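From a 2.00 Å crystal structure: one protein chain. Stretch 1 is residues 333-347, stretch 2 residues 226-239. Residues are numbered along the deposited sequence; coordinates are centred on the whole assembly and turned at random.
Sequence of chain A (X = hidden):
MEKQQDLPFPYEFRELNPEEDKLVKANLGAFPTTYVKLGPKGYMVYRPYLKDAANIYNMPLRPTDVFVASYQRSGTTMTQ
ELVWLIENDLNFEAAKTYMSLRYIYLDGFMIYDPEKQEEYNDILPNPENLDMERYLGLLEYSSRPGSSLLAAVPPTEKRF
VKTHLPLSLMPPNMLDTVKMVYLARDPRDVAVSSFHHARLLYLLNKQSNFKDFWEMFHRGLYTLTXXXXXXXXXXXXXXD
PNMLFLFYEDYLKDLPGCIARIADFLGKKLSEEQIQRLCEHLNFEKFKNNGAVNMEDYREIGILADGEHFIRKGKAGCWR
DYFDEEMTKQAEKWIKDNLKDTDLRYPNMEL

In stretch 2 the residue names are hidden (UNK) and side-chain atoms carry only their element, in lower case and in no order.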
# COMPACT_ATOMS: atom_id res chain seq x y z
N LYS A 333 -19.68 13.45 5.76
CA LYS A 333 -20.27 13.94 4.52
C LYS A 333 -19.55 13.27 3.35
O LYS A 333 -20.19 12.75 2.42
CB LYS A 333 -20.12 15.46 4.45
CG LYS A 333 -20.76 16.13 3.25
CD LYS A 333 -20.55 17.64 3.36
CE LYS A 333 -21.14 18.41 2.19
NZ LYS A 333 -21.04 19.89 2.43
N TRP A 334 -18.23 13.29 3.40
CA TRP A 334 -17.41 12.71 2.35
C TRP A 334 -17.72 11.23 2.17
O TRP A 334 -17.88 10.75 1.05
CB TRP A 334 -15.92 12.89 2.68
CG TRP A 334 -14.99 12.29 1.67
CD1 TRP A 334 -14.92 12.56 0.33
CD2 TRP A 334 -13.94 11.35 1.93
NE1 TRP A 334 -13.90 11.86 -0.25
CE2 TRP A 334 -13.28 11.10 0.71
CE3 TRP A 334 -13.48 10.69 3.09
CZ2 TRP A 334 -12.19 10.22 0.60
CZ3 TRP A 334 -12.40 9.82 2.99
CH2 TRP A 334 -11.77 9.59 1.75
N ILE A 335 -17.82 10.51 3.28
CA ILE A 335 -18.13 9.09 3.16
C ILE A 335 -19.56 8.84 2.67
O ILE A 335 -19.80 7.97 1.84
CB ILE A 335 -17.91 8.36 4.50
CG1 ILE A 335 -16.43 8.45 4.90
CG2 ILE A 335 -18.33 6.91 4.39
CD1 ILE A 335 -16.10 7.78 6.21
N LYS A 336 -20.51 9.63 3.17
CA LYS A 336 -21.91 9.46 2.76
C LYS A 336 -22.07 9.74 1.27
O LYS A 336 -22.78 9.01 0.56
CB LYS A 336 -22.82 10.38 3.56
CG LYS A 336 -22.95 9.98 5.03
CD LYS A 336 -23.88 10.94 5.77
CE LYS A 336 -23.98 10.59 7.24
NZ LYS A 336 -24.81 11.58 7.97
N ASP A 337 -21.41 10.79 0.80
CA ASP A 337 -21.50 11.14 -0.61
C ASP A 337 -20.94 10.03 -1.49
O ASP A 337 -21.55 9.66 -2.49
CB ASP A 337 -20.75 12.44 -0.89
CG ASP A 337 -21.42 13.65 -0.27
OD1 ASP A 337 -22.64 13.56 0.02
OD2 ASP A 337 -20.75 14.68 -0.07
N ASN A 338 -19.78 9.49 -1.12
CA ASN A 338 -19.17 8.43 -1.92
C ASN A 338 -19.86 7.06 -1.82
O ASN A 338 -19.63 6.19 -2.66
CB ASN A 338 -17.68 8.28 -1.57
CG ASN A 338 -16.84 9.41 -2.14
OD1 ASN A 338 -16.57 10.42 -1.48
ND2 ASN A 338 -16.43 9.25 -3.38
N LEU A 339 -20.68 6.86 -0.79
CA LEU A 339 -21.38 5.59 -0.63
C LEU A 339 -22.80 5.70 -1.16
O LEU A 339 -23.58 4.74 -1.09
CB LEU A 339 -21.41 5.18 0.85
CG LEU A 339 -20.08 4.89 1.56
CD1 LEU A 339 -20.40 4.22 2.89
CD2 LEU A 339 -19.20 3.98 0.71
N LYS A 340 -23.13 6.86 -1.71
CA LYS A 340 -24.46 7.10 -2.27
C LYS A 340 -24.59 6.35 -3.60
O LYS A 340 -23.71 6.42 -4.45
CB LYS A 340 -24.69 8.60 -2.47
CG LYS A 340 -26.09 8.95 -2.96
CD LYS A 340 -26.46 10.42 -2.72
CE LYS A 340 -27.92 10.68 -3.13
NZ LYS A 340 -28.44 12.03 -2.74
N ASP A 341 -25.68 5.62 -3.75
CA ASP A 341 -25.93 4.87 -4.97
C ASP A 341 -24.92 3.74 -5.21
O ASP A 341 -24.48 3.52 -6.34
CB ASP A 341 -25.93 5.80 -6.19
CG ASP A 341 -27.03 6.84 -6.12
OD1 ASP A 341 -28.17 6.49 -5.75
OD2 ASP A 341 -26.76 8.02 -6.46
N THR A 342 -24.56 3.04 -4.14
CA THR A 342 -23.64 1.92 -4.23
C THR A 342 -23.92 1.01 -3.05
O THR A 342 -24.46 1.46 -2.04
CB THR A 342 -22.16 2.36 -4.18
OG1 THR A 342 -21.32 1.20 -4.31
CG2 THR A 342 -21.85 3.03 -2.86
N ASP A 343 -23.58 -0.26 -3.16
CA ASP A 343 -23.81 -1.18 -2.05
C ASP A 343 -22.57 -1.32 -1.16
O ASP A 343 -22.53 -2.15 -0.25
CB ASP A 343 -24.26 -2.55 -2.57
CG ASP A 343 -23.24 -3.19 -3.48
OD1 ASP A 343 -22.39 -2.47 -4.06
OD2 ASP A 343 -23.30 -4.43 -3.64
N LEU A 344 -21.56 -0.49 -1.42
CA LEU A 344 -20.33 -0.50 -0.62
C LEU A 344 -20.62 -0.08 0.82
O LEU A 344 -21.22 0.97 1.07
CB LEU A 344 -19.29 0.45 -1.23
CG LEU A 344 -17.97 0.55 -0.46
CD1 LEU A 344 -17.38 -0.84 -0.27
CD2 LEU A 344 -17.01 1.46 -1.23
N ARG A 345 -20.18 -0.90 1.77
CA ARG A 345 -20.37 -0.62 3.19
C ARG A 345 -19.19 -1.14 4.01
O ARG A 345 -18.69 -2.24 3.75
CB ARG A 345 -21.65 -1.28 3.70
CG ARG A 345 -22.96 -0.68 3.17
CD ARG A 345 -23.20 0.72 3.71
NE ARG A 345 -24.53 1.23 3.34
CZ ARG A 345 -24.91 1.53 2.10
NH1 ARG A 345 -24.08 1.37 1.08
NH2 ARG A 345 -26.14 1.97 1.88
N TYR A 346 -18.75 -0.36 4.98
CA TYR A 346 -17.66 -0.79 5.84
C TYR A 346 -18.22 -1.41 7.12
O TYR A 346 -19.04 -0.80 7.80
CB TYR A 346 -16.73 0.38 6.19
CG TYR A 346 -15.92 0.85 5.01
CD1 TYR A 346 -16.49 1.62 4.00
CD2 TYR A 346 -14.58 0.48 4.88
CE1 TYR A 346 -15.76 2.02 2.90
CE2 TYR A 346 -13.83 0.87 3.78
CZ TYR A 346 -14.43 1.64 2.79
OH TYR A 346 -13.70 2.04 1.70
N PRO A 347 -17.78 -2.63 7.44
CA PRO A 347 -18.19 -3.42 8.61
C PRO A 347 -18.24 -2.65 9.93
O PRO A 347 -19.16 -2.83 10.73
CB PRO A 347 -17.14 -4.53 8.66
CG PRO A 347 -16.84 -4.75 7.22
CD PRO A 347 -16.75 -3.35 6.67
N UNK A 226 -7.90 9.36 -5.90
CA UNK A 226 -9.08 9.35 -5.03
C UNK A 226 -9.24 8.02 -4.30
O UNK A 226 -9.28 6.97 -4.93
c UNK A 226 -8.30 9.68 -7.29
c UNK A 226 -10.23 9.60 -6.00
c UNK A 226 -9.59 10.42 -7.09
N UNK A 227 -9.35 8.08 -2.98
CA UNK A 227 -9.51 6.87 -2.19
C UNK A 227 -10.69 5.98 -2.60
O UNK A 227 -10.52 4.78 -2.83
c UNK A 227 -10.73 3.72 1.54
c UNK A 227 -11.35 5.78 0.47
c UNK A 227 -9.40 3.95 1.21
c UNK A 227 -9.65 7.23 -0.71
c UNK A 227 -11.71 4.62 1.18
o UNK A 227 -11.08 2.56 2.21
c UNK A 227 -9.05 5.10 0.51
c UNK A 227 -10.02 6.03 0.12
N UNK A 228 -11.88 6.55 -2.68
CA UNK A 228 -13.03 5.74 -3.04
C UNK A 228 -13.03 5.15 -4.45
O UNK A 228 -13.59 4.07 -4.66
c UNK A 228 -15.36 6.54 1.36
c UNK A 228 -14.32 6.50 -2.78
c UNK A 228 -15.57 5.40 0.61
c UNK A 228 -14.70 6.53 -1.34
c UNK A 228 -14.83 7.68 0.77
c UNK A 228 -15.23 5.40 -0.73
c UNK A 228 -14.49 7.67 -0.57
N UNK A 229 -12.41 5.83 -5.41
CA UNK A 229 -12.35 5.28 -6.76
C UNK A 229 -11.47 4.04 -6.73
O UNK A 229 -11.72 3.06 -7.44
c UNK A 229 -11.78 6.30 -7.74
o UNK A 229 -14.40 6.22 -8.94
o UNK A 229 -15.01 7.78 -7.50
c UNK A 229 -14.13 7.15 -8.14
c UNK A 229 -12.68 7.53 -7.95
N UNK A 230 -10.45 4.07 -5.89
CA UNK A 230 -9.52 2.94 -5.75
C UNK A 230 -10.28 1.74 -5.19
O UNK A 230 -10.23 0.64 -5.75
n UNK A 230 -7.29 1.08 -4.51
n UNK A 230 -5.22 1.45 -4.92
c UNK A 230 -5.88 2.64 -5.11
c UNK A 230 -8.36 3.34 -4.81
c UNK A 230 -6.09 0.52 -4.56
c UNK A 230 -7.19 2.41 -4.84
N UNK A 231 -11.00 1.96 -4.10
CA UNK A 231 -11.79 0.89 -3.47
C UNK A 231 -12.91 0.39 -4.37
O UNK A 231 -13.11 -0.82 -4.51
c UNK A 231 -11.34 1.79 -1.17
c UNK A 231 -12.43 1.36 -2.16
c UNK A 231 -13.29 0.24 -1.56
N UNK A 232 -13.67 1.31 -4.96
CA UNK A 232 -14.79 0.92 -5.81
C UNK A 232 -14.41 -0.00 -6.96
O UNK A 232 -15.14 -0.92 -7.29
c UNK A 232 -16.21 2.93 -5.21
c UNK A 232 -17.92 4.62 -4.59
c UNK A 232 -17.15 3.99 -5.73
c UNK A 232 -15.52 2.16 -6.33
n UNK A 232 -18.97 5.53 -5.09
N UNK A 233 -13.25 0.24 -7.57
CA UNK A 233 -12.80 -0.60 -8.68
C UNK A 233 -12.63 -2.05 -8.27
O UNK A 233 -12.92 -2.96 -9.04
c UNK A 233 -10.32 1.39 -10.89
c UNK A 233 -11.48 -0.08 -9.24
o UNK A 233 -9.52 0.45 -11.08
o UNK A 233 -10.08 2.57 -11.24
c UNK A 233 -11.63 1.06 -10.22
N UNK A 234 -12.15 -2.27 -7.05
CA UNK A 234 -11.95 -3.62 -6.56
C UNK A 234 -13.28 -4.18 -6.09
O UNK A 234 -13.57 -5.36 -6.28
c UNK A 234 -10.96 -3.63 -5.41
N UNK A 235 -14.07 -3.32 -5.47
CA UNK A 235 -15.38 -3.71 -4.96
C UNK A 235 -16.28 -4.19 -6.09
O UNK A 235 -17.08 -5.10 -5.90
c UNK A 235 -17.40 -5.02 -0.51
c UNK A 235 -17.62 -3.63 -2.46
c UNK A 235 -19.02 -3.65 -2.26
c UNK A 235 -19.62 -4.33 -1.20
c UNK A 235 -17.36 -2.84 -3.63
c UNK A 235 -18.58 -2.42 -4.08
c UNK A 235 -18.80 -5.01 -0.34
c UNK A 235 -16.80 -4.33 -1.57
n UNK A 235 -19.58 -2.90 -3.26
c UNK A 235 -16.02 -2.53 -4.24
N UNK A 236 -16.14 -3.59 -7.26
CA UNK A 236 -16.94 -3.96 -8.42
C UNK A 236 -16.55 -5.34 -8.95
O UNK A 236 -17.36 -6.01 -9.59
c UNK A 236 -16.79 -2.91 -9.52
N UNK A 237 -15.32 -5.76 -8.67
CA UNK A 237 -14.81 -7.06 -9.13
C UNK A 237 -14.82 -8.15 -8.06
O UNK A 237 -14.33 -9.25 -8.30
c UNK A 237 -13.48 -7.24 -12.10
c UNK A 237 -13.24 -6.25 -10.98
c UNK A 237 -13.03 -6.68 -13.43
n UNK A 237 -13.04 -7.75 -14.48
c UNK A 237 -13.38 -6.91 -9.64
N UNK A 238 -15.38 -7.86 -6.88
CA UNK A 238 -15.38 -8.85 -5.80
C UNK A 238 -16.11 -10.15 -6.10
O UNK A 238 -15.90 -11.16 -5.42
c UNK A 238 -15.94 -8.23 -4.52
c UNK A 238 -17.44 -7.91 -4.54
c UNK A 238 -20.03 -6.35 -3.86
n UNK A 238 -19.28 -7.09 -3.06
c UNK A 238 -17.83 -7.27 -3.21
n UNK A 238 -21.34 -6.25 -3.64
n UNK A 238 -19.49 -5.71 -4.89
N UNK A 239 -16.98 -10.13 -7.10
CA UNK A 239 -17.76 -11.30 -7.48
C UNK A 239 -16.88 -12.36 -8.14
O UNK A 239 -17.09 -13.56 -7.95
c UNK A 239 -21.21 -8.14 -7.92
c UNK A 239 -18.89 -10.89 -8.43
c UNK A 239 -19.96 -9.37 -6.61
n UNK A 239 -20.56 -9.01 -8.68
n UNK A 239 -20.86 -8.34 -6.67
c UNK A 239 -19.77 -9.81 -7.88
O HOH W 1 -21.22 -3.35 -6.47

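Position 226 has three side-chain carbons closing a ring onto its own backbone nitrogen: P226, set at the N-cap before the helix and out of contact with stretch 1.

Position 227 has one carbon leading to a six-carbon ring that bears an oxygen, and it touches Y346 and W334: Y227. Its OH lies 2.7 Å from Y346 OH, a hydrogen bond in which either hydroxyl could donate, and its CB rests 4.0 Å from W334 CH2.

Position 228 carries one carbon and a bare six-carbon ring, packed among W334, I335, N338, L339, L344 and Y346: F228. It gives up more surface than any other residue here. N338 CB sits over its face, 3.5 Å from the ring centroid, while its own edge turns toward the face of W334, with CD1 3.6 Å from W334 CZ2.

Position 229 has three carbons, the third carrying two oxygens, and its CB points away: E229. Position 230, a carbon bearing a five-membered ring with two nitrogens, is H230, out of reach and bonded elsewhere in the structure.

Position 231 is one carbon carrying two more, a compact fork against L344 and Y346: V231. CG1 is 3.9 Å from L344 CD2 and CG2 3.7 Å from Y346 OH.

Position 232 runs four carbons in a row to a nitrogen, touching L344, T342 and N338: K232. Its NZ donates to the backbone carbonyl N338 O at 2.6 Å.

Position 233 again ends a three-carbon chain in two oxygens, E233, and 234 has a single carbon, A234; neither reaches across.

Position 235 has one carbon and fused rings of eight carbons and one nitrogen, lying against L344 and D343: W235. L344 CD1 lies over its six-membered ring, 3.8 Å from the centroid, and at the ring's edge NE1 donates to D343 OD1 at 3.0 Å.

Position 236, a lone carbon, is A236, and 237, four carbons ending in nitrogen, is K237, both free of contact.

Position 238 has three carbons, a nitrogen and a carbon with two more nitrogens, meeting D343: R238. NH2 meets D343 OD2 at 2.7 Å in a salt bridge whose hydrogen bond is weak, while NH1 holds W235 O at 2.7 Å.

Position 239, a carbon and a five-membered ring with two nitrogens, is H239, without contact.

The rule is a helix presenting F228, V231, K232 and W235 to a partner helix and the loop after it. The faces of F228 and W235 receive aliphatic carbons, and the face of W334 receives the edge of F228. Polar groups pair within and beside this packing: the two tyrosine hydroxyls, K232 with a backbone carbonyl, and D343 with W235 and R238 through different oxygens.

Stretch 2, residues 226-239: PYFEHVKEAWAKRH
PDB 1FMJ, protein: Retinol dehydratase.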